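Putative Chlorite dismutase TA0507 (Thermoplasma acidophilum, PDB 3DTZ) is of unknown function but belongs to the chlorite dismutase family, whose members are generally heme-binding oxidoreductases. Local coordinates at residues E23-V28 and R86-M91; S30-E35 and I105-F110; S72-S77 and P227-R232; I113-E118 and T183-G188. All coordinates share one frame; numbering follows the deposited sequence. Where two conformers were deposited one is given.

Interaction 1: residues E23-V28 and R86-M91; sequences EIYTSV and RNPDLM
Tyr25 and Met91, the latter present as selenomethionine, join the first strand of the curled antiparallel sheet to the opening turn of helix 88-102, a sheet-on-helix contact of the dimeric alpha-beta barrel kind found in the chlorite dismutase family. Met91 and Pro88 supply the apolar contacts. Met91 has its chain bent at both chi2 (-57°) and chi3 (-74°), which folds it back along the strand: Met91 CG lies 3.7 Å from Tyr25 CB, and the terminal Met91 CE reaches the backbone between Thr26 and Ser27, 3.3 Å from Ser27 N. The Tyr25 ring takes Pro88 over one face, with Pro88 CB displaced toward the rim.

Polar groups of Arg86 also meet the first segment. Arg86 O sits at the ring edge, 3.6 Å from Tyr25 CE2. One residue earlier in the chain, Ile24 CD1 rests over one face of the Arg86 guanidinium in the conformer given, 3.5 Å from Arg86 NH2. Arg86 NH1 forms a salt bridge with Glu129, and Tyr25 OH a hydrogen bond with Ala204 N of the second subunit.

Direct hydrogen bonds between the two segments are absent, and water supplies the polar link at both ends. One molecule donates to Glu23 O and Arg86 O; another donates to Met91 O and, in the conformer given, to Ser27 OG, which is bonded also to Ser112 O. At the helix start Asn87 is the N-cap, its OD1 accepting from Asp89 N and weakly from Leu90 N. Beside the first water, the Arg86 chain passes the loop residue before the strand, Arg86 CG lying 3.3 Å from Glu23 O.

Interaction 2: residues S30-E35 and I105-F110; sequences SYRLLE and IAVSSF
Leu33 and Ile105 form the apolar centre, lying side by side and pointing the same way, with Leu33 CD2 3.7 Å from Ile105 CD1 and Ala106 CB also near Leu33 CD2, at 4.2 Å. Antiparallel backbone bonds run from Arg32 N to Val107 O, Val107 N to Arg32 O and Leu34 N to Ile105 O. Next along the pair, the Tyr31 ring takes Ser108 CB over one face in a CH-pi contact, 4.0 Å from the ring centroid. Its CG stands beside the backbone N (chi1 -74°), which lays the ring across Ser108, and its hydroxyl bonds to Gln99 of helix 88-102. A leucine in place of Tyr31 would probably leave Gln99 without this partner and Ser108 CB without an aromatic face to rest on.

On the other face of the sheet Arg32 runs alongside Val107, whose CG1 lies over the guanidinium, 3.6 Å from Arg32 NH2. Arg32 NE makes a salt bridge to the syn lone pair of Glu35 OE2, and NH1 bonds to Asp76 O.

At the polar edge a beta bulge between Ser30 and Tyr31 shifts the register by one residue. Ser108 OG, also bonded to Thr75 OG1 of the second subunit, approaches Ser30 O nearly along the C=O axis at 2.9 Å, whereas Ser109 N stands above the carbonyl plane. Ser30 OG and Ser109 OG lie 2.6 Å apart, either possibly the donor, and Ser109 OG also bonds to Ser77. The bulge therefore concentrates polar groups, and two donors satisfy Ser30 O.

Interaction 3: residues S72-S77 and P227-R232; sequences SYRTDS and PILLGR
Ser72 and Gly231 meet as a single antiparallel, non-hydrogen-bonded pair, beyond which the two segments diverge: the CA atoms are 4.7 Å apart here but 7.3 Å apart at Arg74 and Leu229. Just past the pair, Tyr73 N donates almost straight to Leu230 O (3.2 Å, 175°). The loop then closes in a type I turn from Arg74 to Ser77, and Ser72 OG donates in plane to a lone pair of Arg74 O. A water donates to the same hydroxyl and accepts from Leu230 N.

The Tyr73 ring crosses Leu230, whose CG lies 3.8 Å from Tyr73 CD1, with Leu230 O at the ring edge. Arg74 bends at chi3 (70°), bringing its guanidinium toward segment 227-232. NE and NH2 grip Asp76 side-on, one oxygen each, while Arg74 NH1 donates to Ile228 O at 3.0 Å from above the carbonyl plane. Pro227 CB packs on one guanidinium face, 3.7 Å from Arg74 NH1, and Leu229 CD2 touches Arg74 CD. Replacing Arg74 by a methionine is likely to leave Asp76 without its mate, Ile228 O without this donor, and Asp191 of the third subunit without its salt bridge.

Strand 229-234 also pairs with strand 139-147, through Leu229 with Ala142 and Gly231 with Phe140. Tyr73 and Leu230 both pack on Ile203 of helix 203-213, and the tyrosine hydroxyl bonds to Pro88 O of the third subunit.

Interaction 4: residues I113-E118 and T183-G188; sequences ISIYDE and TTYSFG
Ile115 and Tyr185 form an antiparallel hydrogen-bonded pair and place their side chains together on one face of the sheet. Tyr185 can be followed outward. Its CB sets CG between the backbone N and the carbonyl carbon (chi1 60°), which folds the ring back over the neighbouring strand. Tyr185 CG lies 3.8 Å from Ile115 O and CD1 is nearer the same oxygen, while CE1 is near both Ile115 O and CG2. Along the other edge of the ring, Tyr185 CD2 and CE2 approach Ile115 CD1, Tyr185 CE2 at 3.7 Å. CZ meets CG2 and CB of the isoleucine, and the terminal Tyr185 OH has Ile115 CG2 at 3.4 Å. The net result is a CH-pi contact: Ile115 CB stands over the Tyr185 ring face, 3.8 Å from its centroid and 15° off the normal.

Two backbone bonds join this pair, Ile115 N to Tyr185 O and Tyr185 N to Ile115 O. A third, Asp117 N to Thr183 O at 2.8 Å, extends the strand pairing, while a water bridges Asp117 O and Thr183 N.

On the opposite face Thr184 CG2 lies alongside the Tyr116 ring, 3.6 Å from Tyr116 CD1. Thr184 OG1 and Ser114 OG meet at 2.6 Å, and the threonine oxygen also bonds to Val195 O of the next strand. Thr184 thus combines two chemistries, its methyl against an aromatic ring and its hydroxyl in a buried pair linked to the main chain of strand 194-200.

Overall arrangement
Four contacts that all reach one curled antiparallel sheet illustrate how shared strands tie distant segments together. Strand 25-33 serves interactions 1 and 2, whose centres lie about 22 Å apart, and strand 106-116 serves interactions 2 and 4. Interactions 1 and 4 are close, with centres about 10 Å apart; they meet directly where Thr26 N lies 2.8 Å from Ser114 O, a probable hydrogen bond. Interactions 2 and 3 also touch, their centres about 12 Å apart, but interaction 3 stays about 11 Å from interaction 4 at the nearest atoms. All four lie against neighbouring subunits of the five-chain assembly.

Interaction 1: residues E23-V28 and R86-M91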
loop_
_atom_site.group_PDB
_atom_site.type_symbol
_atom_site.label_atom_id
_atom_site.label_comp_id
_atom_site.label_asym_id
_atom_site.label_seq_id
_atom_site.Cartn_x
_atom_site.Cartn_y
_atom_site.Cartn_z
ATOM N N GLU D 23 -9.520 -1.851 34.053
ATOM C CA GLU D 23 -9.375 -1.016 32.844
ATOM C C GLU D 23 -10.497 -1.306 31.875
ATOM O O GLU D 23 -11.040 -2.409 31.877
ATOM C CB GLU D 23 -8.037 -1.272 32.115
ATOM C CG GLU D 23 -6.806 -1.036 32.940
ATOM C CD GLU D 23 -6.334 -2.299 33.668
ATOM O OE1 GLU D 23 -7.118 -3.259 33.848
ATOM O OE2 GLU D 23 -5.143 -2.332 34.040
ATOM N N ILE D 24 -10.814 -0.345 31.008
ATOM C CA ILE D 24 -11.893 -0.550 30.045
ATOM C C ILE D 24 -11.266 -0.638 28.650
ATOM O O ILE D 24 -10.546 0.280 28.246
ATOM C CB ILE D 24 -12.943 0.580 30.073
ATOM C CG1 ILE D 24 -13.490 0.824 31.501
ATOM C CG2 ILE D 24 -14.103 0.242 29.073
ATOM C CD1 ILE D 24 -14.390 2.051 31.635
ATOM N N TYR D 25 -11.547 -1.733 27.923
ATOM C CA TYR D 25 -11.045 -1.937 26.547
ATOM C C TYR D 25 -12.085 -1.462 25.556
ATOM O O TYR D 25 -13.278 -1.450 25.850
ATOM C CB TYR D 25 -10.802 -3.423 26.267
ATOM C CG TYR D 25 -9.716 -4.024 27.126
ATOM C CD1 TYR D 25 -8.388 -4.017 26.696
ATOM C CD2 TYR D 25 -10.020 -4.615 28.366
ATOM C CE1 TYR D 25 -7.369 -4.577 27.496
ATOM C CE2 TYR D 25 -9.029 -5.160 29.170
ATOM C CZ TYR D 25 -7.705 -5.142 28.730
ATOM O OH TYR D 25 -6.720 -5.692 29.509
ATOM N N THR D 26 -11.644 -1.044 24.384
ATOM C CA THR D 26 -12.593 -0.696 23.325
ATOM C C THR D 26 -12.057 -1.121 21.960
ATOM O O THR D 26 -10.837 -1.217 21.754
ATOM C CB THR D 26 -12.966 0.795 23.349
ATOM O OG1 THR D 26 -14.037 1.033 22.423
ATOM C CG2 THR D 26 -11.731 1.695 23.021
ATOM N N SER D 27 -12.990 -1.366 21.032
ATOM C CA SER D 27 -12.605 -1.671 19.658
ATOM C C SER D 27 -13.471 -0.896 18.697
ATOM O O SER D 27 -14.655 -0.671 18.965
ATOM C CB SER D 27 -12.748 -3.166 19.373
ATOM O OG SER D 27 -11.639 -3.887 19.892
ATOM N N VAL D 28 -12.860 -0.504 17.583
ATOM C CA VAL D 28 -13.615 0.063 16.476
ATOM C C VAL D 28 -13.309 -0.866 15.286
ATOM O O VAL D 28 -12.143 -1.130 15.005
ATOM C CB VAL D 28 -13.161 1.500 16.164
ATOM C CG1 VAL D 28 -13.931 2.037 14.957
ATOM C CG2 VAL D 28 -13.381 2.433 17.434
ATOM N N ARG D 86 -14.744 -4.198 30.130
ATOM C CA ARG D 86 -13.585 -4.428 30.988
ATOM C C ARG D 86 -13.006 -5.818 30.776
ATOM O O ARG D 86 -11.889 -6.088 31.213
ATOM C CB ARG D 86 -13.937 -4.217 32.472
ATOM C CG ARG D 86 -14.184 -2.760 32.813
ATOM C CD ARG D 86 -14.263 -2.502 34.312
ATOM N NE ARG D 86 -14.291 -1.059 34.547
ATOM C CZ ARG D 86 -15.392 -0.310 34.614
ATOM N NH1 ARG D 86 -16.603 -0.855 34.498
ATOM N NH2 ARG D 86 -15.279 1.006 34.818
ATOM N N ASN D 87 -13.753 -6.681 30.082
ATOM C CA ASN D 87 -13.372 -8.104 29.928
ATOM C C ASN D 87 -12.698 -8.362 28.575
ATOM O O ASN D 87 -13.370 -8.351 27.540
ATOM C CB ASN D 87 -14.595 -9.025 30.090
ATOM C CG ASN D 87 -14.210 -10.508 30.215
ATOM O OD1 ASN D 87 -13.176 -10.942 29.712
ATOM N ND2 ASN D 87 -15.043 -11.276 30.912
ATOM N N PRO D 88 -11.384 -8.639 28.586
ATOM C CA PRO D 88 -10.656 -8.843 27.323
ATOM C C PRO D 88 -11.083 -10.107 26.561
ATOM O O PRO D 88 -10.920 -10.170 25.343
ATOM C CB PRO D 88 -9.185 -8.897 27.756
ATOM C CG PRO D 88 -9.203 -9.294 29.172
ATOM C CD PRO D 88 -10.514 -8.800 29.764
ATOM N N ASP D 89 -11.653 -11.073 27.283
ATOM C CA ASP D 89 -12.267 -12.282 26.715
ATOM C C ASP D 89 -13.537 -11.928 25.964
ATOM O O ASP D 89 -13.785 -12.422 24.868
ATOM C CB ASP D 89 -12.536 -13.313 27.843
ATOM C CG ASP D 89 -13.294 -14.570 27.364
ATOM O OD1 ASP D 89 -12.858 -15.207 26.376
ATOM O OD2 ASP D 89 -14.322 -14.926 28.002
ATOM N N LEU D 90 -14.344 -11.047 26.536
ATOM C CA LEU D 90 -15.484 -10.519 25.801
ATOM C C LEU D 90 -15.062 -9.732 24.568
ATOM O O LEU D 90 -15.794 -9.697 23.595
ATOM C CB LEU D 90 -16.392 -9.689 26.708
ATOM C CG LEU D 90 -17.097 -10.477 27.838
ATOM C CD1 LEU D 90 -18.053 -9.553 28.523
ATOM C CD2 LEU D 90 -17.831 -11.703 27.275
HETATM N N MSE D 91 -13.894 -9.093 24.607
HETATM C CA MSE D 91 -13.450 -8.289 23.457
HETATM C C MSE D 91 -13.117 -9.204 22.267
HETATM O O MSE D 91 -13.475 -8.906 21.122
HETATM C CB MSE D 91 -12.254 -7.378 23.826
HETATM C CG MSE D 91 -12.603 -6.275 24.872
HETATM SE SE MSE D 91 -14.075 -5.129 24.292
HETATM C CE MSE D 91 -13.189 -4.059 22.966
HETATM O O HOH W 1 -10.231 -4.894 32.904
HETATM O O HOH W 2 -12.499 -6.667 19.952
#

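Interaction 2: residues S30-E35 and I105-F110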
loop_
_atom_site.group_PDB
_atom_site.type_symbol
_atom_site.label_atom_id
_atom_site.label_comp_id
_atom_site.label_asym_id
_atom_site.label_seq_id
_atom_site.Cartn_x
_atom_site.Cartn_y
_atom_site.Cartn_z
ATOM N N SER D 30 -14.461 -1.665 11.073
ATOM C CA SER D 30 -15.241 -1.237 9.910
ATOM C C SER D 30 -15.242 -2.329 8.835
ATOM O O SER D 30 -14.299 -3.126 8.755
ATOM C CB SER D 30 -14.749 0.105 9.376
ATOM O OG SER D 30 -13.435 0.001 8.833
ATOM N N TYR D 31 -16.340 -2.399 8.085
ATOM C CA TYR D 31 -16.531 -3.434 7.081
ATOM C C TYR D 31 -17.119 -2.843 5.831
ATOM O O TYR D 31 -17.884 -1.874 5.882
ATOM C CB TYR D 31 -17.496 -4.520 7.602
ATOM C CG TYR D 31 -16.888 -5.425 8.639
ATOM C CD1 TYR D 31 -16.881 -5.046 10.005
ATOM C CD2 TYR D 31 -16.302 -6.625 8.276
ATOM C CE1 TYR D 31 -16.292 -5.859 10.983
ATOM C CE2 TYR D 31 -15.708 -7.466 9.246
ATOM C CZ TYR D 31 -15.719 -7.073 10.585
ATOM O OH TYR D 31 -15.143 -7.880 11.517
ATOM N N ARG D 32 -16.807 -3.481 4.711
ATOM C CA ARG D 32 -17.321 -3.077 3.430
ATOM C C ARG D 32 -17.941 -4.286 2.768
ATOM O O ARG D 32 -17.286 -5.334 2.620
ATOM C CB ARG D 32 -16.196 -2.545 2.562
ATOM C CG ARG D 32 -16.690 -1.893 1.234
ATOM C CD ARG D 32 -15.529 -1.346 0.428
ATOM N NE ARG D 32 -14.617 -2.372 0.007
ATOM C CZ ARG D 32 -13.423 -2.571 0.598
ATOM N NH1 ARG D 32 -12.963 -1.765 1.605
ATOM N NH2 ARG D 32 -12.670 -3.546 0.163
ATOM N N LEU D 33 -19.196 -4.121 2.348
ATOM C CA LEU D 33 -19.900 -5.161 1.584
ATOM C C LEU D 33 -19.165 -5.493 0.282
ATOM O O LEU D 33 -18.727 -4.594 -0.451
ATOM C CB LEU D 33 -21.349 -4.718 1.279
ATOM C CG LEU D 33 -22.249 -4.521 2.502
ATOM C CD1 LEU D 33 -23.632 -4.125 2.013
ATOM C CD2 LEU D 33 -22.354 -5.832 3.317
ATOM N N LEU D 34 -19.002 -6.791 0.017
ATOM C CA LEU D 34 -18.324 -7.263 -1.193
ATOM C C LEU D 34 -19.016 -6.793 -2.467
ATOM O O LEU D 34 -20.231 -6.816 -2.564
ATOM C CB LEU D 34 -18.223 -8.794 -1.202
ATOM C CG LEU D 34 -17.291 -9.333 -0.096
ATOM C CD1 LEU D 34 -17.276 -10.857 -0.141
ATOM C CD2 LEU D 34 -15.893 -8.765 -0.243
ATOM N N GLU D 35 -18.208 -6.354 -3.435
ATOM C CA GLU D 35 -18.699 -5.836 -4.709
ATOM C C GLU D 35 -18.826 -6.995 -5.696
ATOM O O GLU D 35 -18.288 -8.077 -5.459
ATOM C CB GLU D 35 -17.735 -4.782 -5.270
ATOM C CG GLU D 35 -17.508 -3.570 -4.371
ATOM C CD GLU D 35 -16.454 -3.807 -3.287
ATOM O OE1 GLU D 35 -15.828 -4.892 -3.246
ATOM O OE2 GLU D 35 -16.243 -2.894 -2.484
ATOM N N ILE D 105 -20.329 -11.917 3.476
ATOM C CA ILE D 105 -20.771 -10.817 2.604
ATOM C C ILE D 105 -19.879 -9.573 2.577
ATOM O O ILE D 105 -20.204 -8.596 1.895
ATOM C CB ILE D 105 -22.225 -10.353 2.959
ATOM C CG1 ILE D 105 -22.293 -9.834 4.402
ATOM C CG2 ILE D 105 -23.207 -11.515 2.703
ATOM C CD1 ILE D 105 -23.547 -9.026 4.731
ATOM N N ALA D 106 -18.823 -9.547 3.382
ATOM C CA ALA D 106 -18.071 -8.299 3.553
ATOM C C ALA D 106 -16.634 -8.551 3.970
ATOM O O ALA D 106 -16.298 -9.647 4.410
ATOM C CB ALA D 106 -18.740 -7.444 4.615
ATOM N N VAL D 107 -15.791 -7.540 3.817
ATOM C CA VAL D 107 -14.423 -7.622 4.335
ATOM C C VAL D 107 -14.171 -6.479 5.320
ATOM O O VAL D 107 -14.781 -5.421 5.201
ATOM C CB VAL D 107 -13.393 -7.560 3.178
ATOM C CG1 VAL D 107 -13.405 -6.205 2.500
ATOM C CG2 VAL D 107 -11.998 -7.929 3.686
ATOM N N SER D 108 -13.296 -6.688 6.292
ATOM C CA SER D 108 -13.019 -5.608 7.230
ATOM C C SER D 108 -12.051 -4.641 6.609
ATOM O O SER D 108 -11.070 -5.050 5.974
ATOM C CB SER D 108 -12.473 -6.131 8.548
ATOM O OG SER D 108 -12.265 -5.065 9.478
ATOM N N SER D 109 -12.323 -3.352 6.791
ATOM C CA SER D 109 -11.411 -2.322 6.302
ATOM C C SER D 109 -10.574 -1.653 7.410
ATOM O O SER D 109 -9.610 -0.924 7.105
ATOM C CB SER D 109 -12.216 -1.277 5.524
ATOM O OG SER D 109 -13.244 -0.777 6.355
ATOM N N PHE D 110 -10.903 -1.923 8.676
ATOM C CA PHE D 110 -10.132 -1.369 9.802
ATOM C C PHE D 110 -10.487 -2.111 11.075
ATOM O O PHE D 110 -11.635 -2.518 11.265
ATOM C CB PHE D 110 -10.536 0.112 10.052
ATOM C CG PHE D 110 -9.802 0.738 11.217
ATOM C CD1 PHE D 110 -8.492 1.204 11.042
ATOM C CD2 PHE D 110 -10.411 0.863 12.469
ATOM C CE1 PHE D 110 -7.789 1.780 12.120
ATOM C CE2 PHE D 110 -9.733 1.440 13.564
ATOM C CZ PHE D 110 -8.428 1.899 13.398
#

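Interaction 3: residues S72-S77 and P227-R232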
loop_
_atom_site.group_PDB
_atom_site.type_symbol
_atom_site.label_atom_id
_atom_site.label_comp_id
_atom_site.label_asym_id
_atom_site.label_seq_id
_atom_site.Cartn_x
_atom_site.Cartn_y
_atom_site.Cartn_z
ATOM N N SER D 72 -21.241 4.923 7.218
ATOM C CA SER D 72 -19.936 5.487 6.950
ATOM C C SER D 72 -19.989 6.481 5.821
ATOM O O SER D 72 -20.537 6.178 4.758
ATOM C CB SER D 72 -18.956 4.344 6.594
ATOM O OG SER D 72 -17.766 4.807 5.935
ATOM N N TYR D 73 -19.369 7.640 6.027
ATOM C CA TYR D 73 -19.171 8.601 4.961
ATOM C C TYR D 73 -18.099 8.151 3.934
ATOM O O TYR D 73 -18.143 8.562 2.781
ATOM C CB TYR D 73 -18.830 9.983 5.538
ATOM C CG TYR D 73 -20.048 10.730 6.026
ATOM C CD1 TYR D 73 -20.562 10.512 7.306
ATOM C CD2 TYR D 73 -20.729 11.611 5.181
ATOM C CE1 TYR D 73 -21.718 11.212 7.748
ATOM C CE2 TYR D 73 -21.891 12.294 5.610
ATOM C CZ TYR D 73 -22.358 12.093 6.902
ATOM O OH TYR D 73 -23.492 12.741 7.347
ATOM N N ARG D 74 -17.163 7.300 4.330
ATOM C CA ARG D 74 -16.114 6.857 3.401
ATOM C C ARG D 74 -16.626 5.709 2.570
ATOM O O ARG D 74 -17.296 4.828 3.102
ATOM C CB ARG D 74 -14.929 6.321 4.203
ATOM C CG ARG D 74 -14.237 7.350 5.076
ATOM C CD ARG D 74 -13.275 6.592 6.058
ATOM N NE ARG D 74 -12.143 6.018 5.330
ATOM C CZ ARG D 74 -10.921 6.537 5.281
ATOM N NH1 ARG D 74 -10.616 7.657 5.949
ATOM N NH2 ARG D 74 -9.997 5.932 4.573
ATOM N N THR D 75 -16.285 5.685 1.277
ATOM C CA THR D 75 -16.672 4.527 0.452
ATOM C C THR D 75 -15.924 3.207 0.782
ATOM O O THR D 75 -16.412 2.109 0.426
ATOM C CB THR D 75 -16.598 4.841 -1.044
ATOM O OG1 THR D 75 -15.264 5.256 -1.360
ATOM C CG2 THR D 75 -17.584 5.933 -1.404
ATOM N N ASP D 76 -14.794 3.290 1.497
ATOM C CA ASP D 76 -14.067 2.066 1.825
ATOM C C ASP D 76 -14.677 1.285 2.994
ATOM O O ASP D 76 -14.182 0.215 3.347
ATOM C CB ASP D 76 -12.560 2.294 1.976
ATOM C CG ASP D 76 -12.189 3.236 3.108
ATOM O OD1 ASP D 76 -13.038 3.688 3.880
ATOM O OD2 ASP D 76 -10.976 3.499 3.246
ATOM N N SER D 77 -15.776 1.807 3.542
ATOM C CA SER D 77 -16.597 1.094 4.560
ATOM C C SER D 77 -18.078 1.376 4.377
ATOM O O SER D 77 -18.460 2.487 3.996
ATOM C CB SER D 77 -16.223 1.558 5.982
ATOM O OG SER D 77 -14.869 1.176 6.240
ATOM N N PRO D 227 -6.549 5.829 9.080
ATOM C CA PRO D 227 -7.690 6.511 8.476
ATOM C C PRO D 227 -8.471 7.272 9.534
ATOM O O PRO D 227 -8.530 6.816 10.669
ATOM C CB PRO D 227 -8.568 5.353 7.984
ATOM C CG PRO D 227 -8.290 4.219 8.992
ATOM C CD PRO D 227 -6.789 4.377 9.229
ATOM N N ILE D 228 -9.086 8.401 9.159
ATOM C CA ILE D 228 -10.083 9.013 10.011
ATOM C C ILE D 228 -11.454 8.497 9.573
ATOM O O ILE D 228 -11.874 8.697 8.417
ATOM C CB ILE D 228 -10.022 10.566 9.965
ATOM C CG1 ILE D 228 -8.646 11.049 10.439
ATOM C CG2 ILE D 228 -11.167 11.183 10.801
ATOM C CD1 ILE D 228 -8.570 12.575 10.745
ATOM N N LEU D 229 -12.133 7.814 10.490
ATOM C CA LEU D 229 -13.462 7.268 10.240
ATOM C C LEU D 229 -14.511 8.265 10.730
ATOM O O LEU D 229 -14.397 8.779 11.829
ATOM C CB LEU D 229 -13.642 5.956 10.994
ATOM C CG LEU D 229 -12.633 4.826 10.683
ATOM C CD1 LEU D 229 -13.051 3.571 11.348
ATOM C CD2 LEU D 229 -12.529 4.608 9.196
ATOM N N LEU D 230 -15.500 8.555 9.890
ATOM C CA LEU D 230 -16.603 9.446 10.278
ATOM C C LEU D 230 -17.874 8.680 10.026
ATOM O O LEU D 230 -18.124 8.247 8.892
ATOM C CB LEU D 230 -16.591 10.718 9.417
ATOM C CG LEU D 230 -17.773 11.669 9.605
ATOM C CD1 LEU D 230 -17.773 12.244 11.028
ATOM C CD2 LEU D 230 -17.768 12.796 8.558
ATOM N N GLY D 231 -18.667 8.521 11.089
ATOM C CA GLY D 231 -19.881 7.732 11.055
ATOM C C GLY D 231 -21.126 8.495 11.488
ATOM O O GLY D 231 -21.046 9.490 12.225
ATOM N N ARG D 232 -22.274 8.019 11.003
ATOM C CA ARG D 232 -23.585 8.574 11.344
ATOM C C ARG D 232 -24.320 7.459 12.098
ATOM O O ARG D 232 -24.459 6.340 11.582
ATOM C CB ARG D 232 -24.329 8.986 10.068
ATOM C CG ARG D 232 -25.883 9.117 10.216
ATOM C CD ARG D 232 -26.343 10.342 10.952
ATOM N NE ARG D 232 -27.811 10.264 11.031
ATOM C CZ ARG D 232 -28.663 10.639 10.072
ATOM N NH1 ARG D 232 -28.238 11.215 8.949
ATOM N NH2 ARG D 232 -29.967 10.469 10.262
HETATM O O HOH W 3 -16.233 6.490 7.586
#

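Interaction 4: residues I113-E118 and T183-G188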
loop_
_atom_site.group_PDB
_atom_site.type_symbol
_atom_site.label_atom_id
_atom_site.label_comp_id
_atom_site.label_asym_id
_atom_site.label_seq_id
_atom_site.Cartn_x
_atom_site.Cartn_y
_atom_site.Cartn_z
ATOM N N ILE D 113 -7.843 -2.154 18.791
ATOM C CA ILE D 113 -8.141 -2.572 20.165
ATOM C C ILE D 113 -7.258 -1.698 21.045
ATOM O O ILE D 113 -6.050 -1.542 20.808
ATOM C CB ILE D 113 -7.882 -4.094 20.404
ATOM C CG1 ILE D 113 -8.043 -4.474 21.882
ATOM C CG2 ILE D 113 -6.444 -4.510 19.971
ATOM C CD1 ILE D 113 -9.443 -4.610 22.347
ATOM N N SER D 114 -7.867 -1.068 22.034
ATOM C CA SER D 114 -7.149 -0.078 22.820
ATOM C C SER D 114 -7.822 0.038 24.195
ATOM O O SER D 114 -8.870 -0.594 24.442
ATOM C CB SER D 114 -7.149 1.267 22.106
ATOM O OG SER D 114 -8.466 1.719 21.878
ATOM N N ILE D 115 -7.229 0.852 25.065
ATOM C CA ILE D 115 -7.670 0.935 26.466
ATOM C C ILE D 115 -7.969 2.383 26.784
ATOM O O ILE D 115 -7.124 3.227 26.557
ATOM C CB ILE D 115 -6.532 0.444 27.403
ATOM C CG1 ILE D 115 -6.244 -1.033 27.154
ATOM C CG2 ILE D 115 -6.902 0.620 28.876
ATOM C CD1 ILE D 115 -4.756 -1.264 26.970
ATOM N N TYR D 116 -9.139 2.686 27.341
ATOM C CA TYR D 116 -9.461 4.085 27.659
ATOM C C TYR D 116 -8.492 4.681 28.709
ATOM O O TYR D 116 -8.199 4.042 29.720
ATOM C CB TYR D 116 -10.889 4.192 28.231
ATOM C CG TYR D 116 -11.978 3.993 27.209
ATOM C CD1 TYR D 116 -12.357 5.025 26.341
ATOM C CD2 TYR D 116 -12.629 2.756 27.111
ATOM C CE1 TYR D 116 -13.388 4.808 25.373
ATOM C CE2 TYR D 116 -13.653 2.521 26.181
ATOM C CZ TYR D 116 -14.034 3.552 25.326
ATOM O OH TYR D 116 -15.028 3.307 24.414
ATOM N N ASP D 117 -8.024 5.908 28.459
ATOM C CA ASP D 117 -7.353 6.689 29.473
ATOM C C ASP D 117 -8.457 7.447 30.234
ATOM O O ASP D 117 -9.055 8.389 29.708
ATOM C CB ASP D 117 -6.367 7.662 28.820
ATOM C CG ASP D 117 -5.686 8.581 29.831
ATOM O OD1 ASP D 117 -5.927 8.446 31.057
ATOM O OD2 ASP D 117 -4.898 9.451 29.377
ATOM N N GLU D 118 -8.745 7.026 31.458
ATOM C CA GLU D 118 -9.847 7.678 32.215
ATOM C C GLU D 118 -9.408 8.932 32.967
ATOM O O GLU D 118 -10.235 9.600 33.595
ATOM C CB GLU D 118 -10.486 6.686 33.180
ATOM C CG GLU D 118 -10.994 5.429 32.478
ATOM C CD GLU D 118 -11.595 4.404 33.428
ATOM O OE1 GLU D 118 -12.385 4.786 34.332
ATOM O OE2 GLU D 118 -11.257 3.210 33.255
ATOM N N THR D 183 -9.720 9.473 24.829
ATOM C CA THR D 183 -8.373 9.083 24.451
ATOM C C THR D 183 -8.158 7.647 24.904
ATOM O O THR D 183 -8.465 7.284 26.059
ATOM C CB THR D 183 -7.306 9.994 25.109
ATOM O OG1 THR D 183 -7.462 11.334 24.613
ATOM C CG2 THR D 183 -5.921 9.508 24.751
ATOM N N THR D 184 -7.637 6.831 24.001
ATOM C CA THR D 184 -7.412 5.435 24.326
ATOM C C THR D 184 -5.978 5.112 23.912
ATOM O O THR D 184 -5.442 5.737 22.965
ATOM C CB THR D 184 -8.417 4.469 23.615
ATOM O OG1 THR D 184 -8.057 4.297 22.227
ATOM C CG2 THR D 184 -9.884 4.949 23.759
ATOM N N TYR D 185 -5.375 4.163 24.613
ATOM C CA TYR D 185 -3.981 3.819 24.343
ATOM C C TYR D 185 -3.808 2.394 23.865
ATOM O O TYR D 185 -4.539 1.488 24.271
ATOM C CB TYR D 185 -3.060 4.141 25.508
ATOM C CG TYR D 185 -3.345 3.454 26.815
ATOM C CD1 TYR D 185 -4.252 4.011 27.749
ATOM C CD2 TYR D 185 -2.678 2.274 27.167
ATOM C CE1 TYR D 185 -4.503 3.377 28.987
ATOM C CE2 TYR D 185 -2.926 1.635 28.412
ATOM C CZ TYR D 185 -3.822 2.194 29.309
ATOM O OH TYR D 185 -4.047 1.549 30.529
ATOM N N SER D 186 -2.832 2.215 22.993
ATOM C CA SER D 186 -2.602 0.902 22.387
ATOM C C SER D 186 -1.099 0.609 22.223
ATOM O O SER D 186 -0.739 -0.240 21.419
ATOM C CB SER D 186 -3.370 0.775 21.056
ATOM O OG SER D 186 -3.046 1.828 20.185
ATOM N N PHE D 187 -0.238 1.280 22.999
ATOM C CA PHE D 187 1.212 0.931 23.040
ATOM C C PHE D 187 1.398 -0.568 23.154
ATOM O O PHE D 187 0.758 -1.210 23.987
ATOM C CB PHE D 187 1.942 1.568 24.229
ATOM C CG PHE D 187 1.920 3.056 24.208
ATOM C CD1 PHE D 187 2.890 3.751 23.499
ATOM C CD2 PHE D 187 0.921 3.763 24.895
ATOM C CE1 PHE D 187 2.892 5.149 23.461
ATOM C CE2 PHE D 187 0.909 5.165 24.866
ATOM C CZ PHE D 187 1.916 5.852 24.153
ATOM N N GLY D 188 2.220 -1.121 22.268
ATOM C CA GLY D 188 2.611 -2.529 22.383
ATOM C C GLY D 188 1.562 -3.537 21.926
ATOM O O GLY D 188 1.849 -4.743 21.944
HETATM O O HOH W 4 -10.372 9.863 27.673
#